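Local coordinates for CELL division protein FTSZ (Haloferax volcanii, PDB 4B45) that binds GTP as a tubulin-like archaeal cytoskeletal protein and takes part in controlling cell shape, at residues K14-F22 with N183-L194. Numbering follows the deposited sequence.
Sequences KLASALQSF and NEAIARRVGLLL. With GSP (5'-guanosine-diphosphate-monothiophosphate), chain C.
Phe22 and Leu19 lock as knobs into holes of segment 183-194, joining helix 9-26, the first helix of the tubulin/FtsZ GTPase domain, to helix 175-196, the central helix of this fold. The two segments cross at -52° with axes 8.4 Å apart, and their CA atoms come nearest at Leu19 and Ala187, 4.4 Å apart. Phe22 lays its ring along the backbone of residues 187-192, a course set by a chi1 of 176° that turns CG opposite the backbone N: Arg188 CA sits over one face, 3.9 Å from the ring centroid in a CH-pi contact, while Gly191 CA approaches CE2 obliquely. Leu19 divides its branches, CD1 resting on Ala187 O and Gly191 N, CD2 meeting Val190 CG1 at 3.7 Å. Ala187 CB packs on Ala18 O and meets Ala18 CB. Toward the nucleotide, Leu15 CD1 packs on Ile186 CG2. No hydrogen bond links the segments; the guanine bridges them. Lys14 NZ gives GSP O6 a weak bond, Asn183 ND2 donates to GSP O6 at 3.1 Å, and Asn183 OD1 accepts from GSP N1 at 2.7 Å and, weakly, from GSP N2. Beneath, both helices pack on the central sheet: Leu19 touches Leu5, Ile186 meets Val163, and Val190, whose CG1 meets Leu19, rests on Leu161.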
loop_
_atom_site.group_PDB
_atom_site.type_symbol
_atom_site.label_atom_id
_atom_site.label_comp_id
_atom_site.label_asym_id
_atom_site.label_seq_id
_atom_site.Cartn_x
_atom_site.Cartn_y
_atom_site.Cartn_z
ATOM N N LYS A 14 -0.497 -4.944 11.626
ATOM C CA LYS A 14 0.498 -3.945 11.991
ATOM C C LYS A 14 0.526 -2.777 10.991
ATOM O O LYS A 14 0.559 -1.609 11.381
ATOM C CB LYS A 14 1.881 -4.581 12.111
ATOM C CG LYS A 14 2.156 -5.221 13.470
ATOM C CD LYS A 14 3.668 -5.290 13.733
ATOM C CE LYS A 14 4.188 -6.735 13.751
ATOM N NZ LYS A 14 5.690 -6.835 13.659
ATOM N N LEU A 15 0.515 -3.093 9.704
ATOM C CA LEU A 15 0.518 -2.051 8.684
ATOM C C LEU A 15 -0.808 -1.294 8.694
ATOM O O LEU A 15 -0.825 -0.070 8.603
ATOM C CB LEU A 15 0.819 -2.639 7.301
ATOM C CG LEU A 15 0.879 -1.668 6.112
ATOM C CD1 LEU A 15 1.816 -0.515 6.417
ATOM C CD2 LEU A 15 1.316 -2.402 4.854
ATOM N N ALA A 16 -1.918 -2.015 8.819
ATOM C CA ALA A 16 -3.227 -1.361 8.924
ATOM C C ALA A 16 -3.322 -0.405 10.118
ATOM O O ALA A 16 -3.925 0.658 10.016
ATOM C CB ALA A 16 -4.352 -2.386 8.970
ATOM N N SER A 17 -2.723 -0.778 11.242
ATOM C CA SER A 17 -2.663 0.113 12.404
ATOM C C SER A 17 -1.835 1.368 12.139
ATOM O O SER A 17 -2.211 2.461 12.561
ATOM C CB SER A 17 -2.085 -0.611 13.624
ATOM O OG SER A 17 -2.941 -1.658 14.050
ATOM N N ALA A 18 -0.695 1.203 11.469
ATOM C CA ALA A 18 0.195 2.330 11.199
ATOM C C ALA A 18 -0.488 3.348 10.277
ATOM O O ALA A 18 -0.438 4.549 10.519
ATOM C CB ALA A 18 1.492 1.843 10.592
ATOM N N LEU A 19 -1.152 2.850 9.239
ATOM C CA LEU A 19 -1.899 3.701 8.312
ATOM C C LEU A 19 -3.012 4.466 9.026
ATOM O O LEU A 19 -3.160 5.671 8.835
ATOM C CB LEU A 19 -2.464 2.857 7.163
ATOM C CG LEU A 19 -3.120 3.564 5.974
ATOM C CD1 LEU A 19 -2.230 4.687 5.456
ATOM C CD2 LEU A 19 -3.407 2.564 4.860
ATOM N N GLN A 20 -3.789 3.775 9.863
ATOM C CA GLN A 20 -4.859 4.440 10.597
ATOM C C GLN A 20 -4.288 5.469 11.558
ATOM O O GLN A 20 -4.849 6.549 11.742
ATOM C CB GLN A 20 -5.692 3.427 11.381
ATOM C CG GLN A 20 -6.757 4.066 12.255
ATOM C CD GLN A 20 -7.165 3.169 13.407
ATOM O OE1 GLN A 20 -8.222 2.533 13.372
ATOM N NE2 GLN A 20 -6.325 3.112 14.439
ATOM N N SER A 21 -3.170 5.113 12.183
ATOM C CA SER A 21 -2.474 6.014 13.097
ATOM C C SER A 21 -1.970 7.276 12.365
ATOM O O SER A 21 -2.049 8.392 12.887
ATOM C CB SER A 21 -1.305 5.264 13.760
ATOM O OG SER A 21 -0.693 6.034 14.781
ATOM N N PHE A 22 -1.448 7.100 11.158
ATOM C CA PHE A 22 -1.022 8.257 10.373
ATOM C C PHE A 22 -2.218 9.156 10.040
ATOM O O PHE A 22 -2.171 10.370 10.231
ATOM C CB PHE A 22 -0.310 7.830 9.091
ATOM C CG PHE A 22 0.068 8.988 8.192
ATOM C CD1 PHE A 22 1.219 9.731 8.438
ATOM C CD2 PHE A 22 -0.732 9.340 7.111
ATOM C CE1 PHE A 22 1.568 10.802 7.620
ATOM C CE2 PHE A 22 -0.388 10.412 6.285
ATOM C CZ PHE A 22 0.767 11.141 6.538
ATOM N N ASN A 183 6.630 0.016 7.945
ATOM C CA ASN A 183 5.217 0.311 8.086
ATOM C C ASN A 183 4.962 1.810 8.084
ATOM O O ASN A 183 3.986 2.293 7.496
ATOM C CB ASN A 183 4.671 -0.297 9.375
ATOM C CG ASN A 183 4.680 -1.800 9.357
ATOM O OD1 ASN A 183 4.806 -2.429 8.298
ATOM N ND2 ASN A 183 4.535 -2.396 10.529
ATOM N N GLU A 184 5.842 2.542 8.751
ATOM C CA GLU A 184 5.675 3.978 8.874
ATOM C C GLU A 184 5.882 4.699 7.539
ATOM O O GLU A 184 5.196 5.684 7.241
ATOM C CB GLU A 184 6.617 4.529 9.938
ATOM C CG GLU A 184 6.133 4.315 11.355
ATOM C CD GLU A 184 5.187 5.408 11.813
ATOM O OE1 GLU A 184 4.166 5.646 11.127
ATOM O OE2 GLU A 184 5.466 6.031 12.864
ATOM N N ALA A 185 6.830 4.213 6.742
ATOM C CA ALA A 185 7.090 4.831 5.448
ATOM C C ALA A 185 5.907 4.541 4.548
ATOM O O ALA A 185 5.469 5.394 3.776
ATOM C CB ALA A 185 8.368 4.297 4.835
ATOM N N ILE A 186 5.375 3.332 4.652
ATOM C CA ILE A 186 4.257 2.969 3.796
ATOM C C ILE A 186 3.045 3.775 4.198
ATOM O O ILE A 186 2.325 4.304 3.344
ATOM C CB ILE A 186 3.969 1.469 3.821
ATOM C CG1 ILE A 186 5.065 0.746 3.046
ATOM C CG2 ILE A 186 2.636 1.172 3.153
ATOM C CD1 ILE A 186 5.210 1.262 1.620
ATOM N N ALA A 187 2.851 3.909 5.504
ATOM C CA ALA A 187 1.731 4.677 6.018
ATOM C C ALA A 187 1.720 6.119 5.506
ATOM O O ALA A 187 0.675 6.619 5.094
ATOM C CB ALA A 187 1.723 4.651 7.510
ATOM N N ARG A 188 2.874 6.783 5.541
ATOM C CA ARG A 188 2.983 8.162 5.060
ATOM C C ARG A 188 2.647 8.275 3.576
ATOM O O ARG A 188 1.859 9.128 3.178
ATOM C CB ARG A 188 4.385 8.721 5.306
ATOM C CG ARG A 188 4.671 9.989 4.520
ATOM C CD ARG A 188 6.153 10.099 4.164
ATOM N NE ARG A 188 6.916 10.826 5.175
ATOM C CZ ARG A 188 8.243 10.826 5.259
ATOM N NH1 ARG A 188 8.974 10.127 4.399
ATOM N NH2 ARG A 188 8.844 11.519 6.215
ATOM N N ARG A 189 3.251 7.406 2.768
ATOM C CA ARG A 189 2.963 7.315 1.336
ATOM C C ARG A 189 1.495 7.081 1.003
ATOM O O ARG A 189 0.912 7.798 0.190
ATOM C CB ARG A 189 3.768 6.180 0.705
ATOM C CG ARG A 189 5.180 6.546 0.376
ATOM C CD ARG A 189 6.034 5.310 0.332
ATOM N NE ARG A 189 7.429 5.581 -0.014
ATOM C CZ ARG A 189 8.285 6.227 0.776
ATOM N NH1 ARG A 189 7.892 6.702 1.959
ATOM N NH2 ARG A 189 9.534 6.412 0.376
ATOM N N VAL A 190 0.919 6.037 1.587
ATOM C CA VAL A 190 -0.466 5.674 1.304
ATOM C C VAL A 190 -1.418 6.707 1.886
ATOM O O VAL A 190 -2.349 7.151 1.211
ATOM C CB VAL A 190 -0.792 4.263 1.823
ATOM C CG1 VAL A 190 -2.280 3.942 1.640
ATOM C CG2 VAL A 190 0.074 3.232 1.104
ATOM N N GLY A 191 -1.158 7.110 3.128
ATOM C CA GLY A 191 -1.961 8.122 3.793
ATOM C C GLY A 191 -2.080 9.413 2.994
ATOM O O GLY A 191 -3.170 9.981 2.891
ATOM N N LEU A 192 -0.960 9.879 2.429
ATOM C CA LEU A 192 -0.954 11.108 1.652
ATOM C C LEU A 192 -1.757 10.900 0.381
ATOM O O LEU A 192 -2.471 11.793 -0.060
ATOM C CB LEU A 192 0.481 11.532 1.293
ATOM C CG LEU A 192 1.303 12.131 2.430
ATOM C CD1 LEU A 192 2.739 12.406 1.980
ATOM C CD2 LEU A 192 0.655 13.384 3.001
ATOM N N LEU A 193 -1.628 9.717 -0.211
ATOM C CA LEU A 193 -2.400 9.397 -1.405
ATOM C C LEU A 193 -3.895 9.436 -1.102
ATOM O O LEU A 193 -4.685 9.981 -1.876
ATOM C CB LEU A 193 -2.007 8.025 -1.929
ATOM C CG LEU A 193 -2.844 7.510 -3.095
ATOM C CD1 LEU A 193 -2.419 8.220 -4.349
ATOM C CD2 LEU A 193 -2.709 5.996 -3.251
ATOM N N LEU A 194 -4.274 8.865 0.037
ATOM C CA LEU A 194 -5.657 8.870 0.474
ATOM C C LEU A 194 -6.117 10.267 0.851
ATOM O O LEU A 194 -7.270 10.632 0.614
ATOM C CB LEU A 194 -5.839 7.921 1.669
ATOM C CG LEU A 194 -5.518 6.439 1.445
ATOM C CD1 LEU A 194 -5.590 5.663 2.766
ATOM C CD2 LEU A 194 -6.457 5.827 0.412
HETATM P PG GSP C . 2.109 -17.050 10.212
HETATM O O3B GSP C . 0.868 -16.152 9.735
HETATM S S1G GSP C . 3.789 -16.981 9.007
HETATM O O2G GSP C . 2.518 -16.664 11.663
HETATM O O3G GSP C . 1.603 -18.433 10.112
HETATM P PB GSP C . 0.874 -14.593 9.389
HETATM O O1B GSP C . 0.340 -13.722 10.499
HETATM O O2B GSP C . -0.024 -14.396 8.175
HETATM P PA GSP C . 2.810 -12.608 8.960
HETATM O O1A GSP C . 3.729 -12.219 10.087
HETATM O O2A GSP C . 1.700 -11.591 8.894
HETATM O O3A GSP C . 2.329 -14.097 9.065
HETATM O "O5'" GSP C . 3.527 -12.499 7.586
HETATM C "C5'" GSP C . 4.876 -12.773 7.409
HETATM C "C4'" GSP C . 5.493 -11.905 6.397
HETATM O "O4'" GSP C . 5.218 -10.564 6.672
HETATM C "C3'" GSP C . 6.964 -12.021 6.378
HETATM O "O3'" GSP C . 7.356 -11.739 5.090
HETATM C "C2'" GSP C . 7.429 -10.966 7.272
HETATM O "O2'" GSP C . 8.681 -10.529 6.865
HETATM C "C1'" GSP C . 6.458 -9.912 7.045
HETATM N N9 GSP C . 6.160 -9.062 8.181
HETATM C C8 GSP C . 5.892 -9.460 9.429
HETATM N N7 GSP C . 5.612 -8.380 10.185
HETATM C C5 GSP C . 5.693 -7.269 9.392
HETATM C C6 GSP C . 5.489 -5.885 9.641
HETATM O O6 GSP C . 5.150 -5.411 10.894
HETATM N N1 GSP C . 5.656 -5.017 8.614
HETATM C C2 GSP C . 5.993 -5.463 7.382
HETATM N N2 GSP C . 6.151 -4.468 6.315
HETATM N N3 GSP C . 6.187 -6.760 7.100
HETATM C C4 GSP C . 6.044 -7.693 8.114
#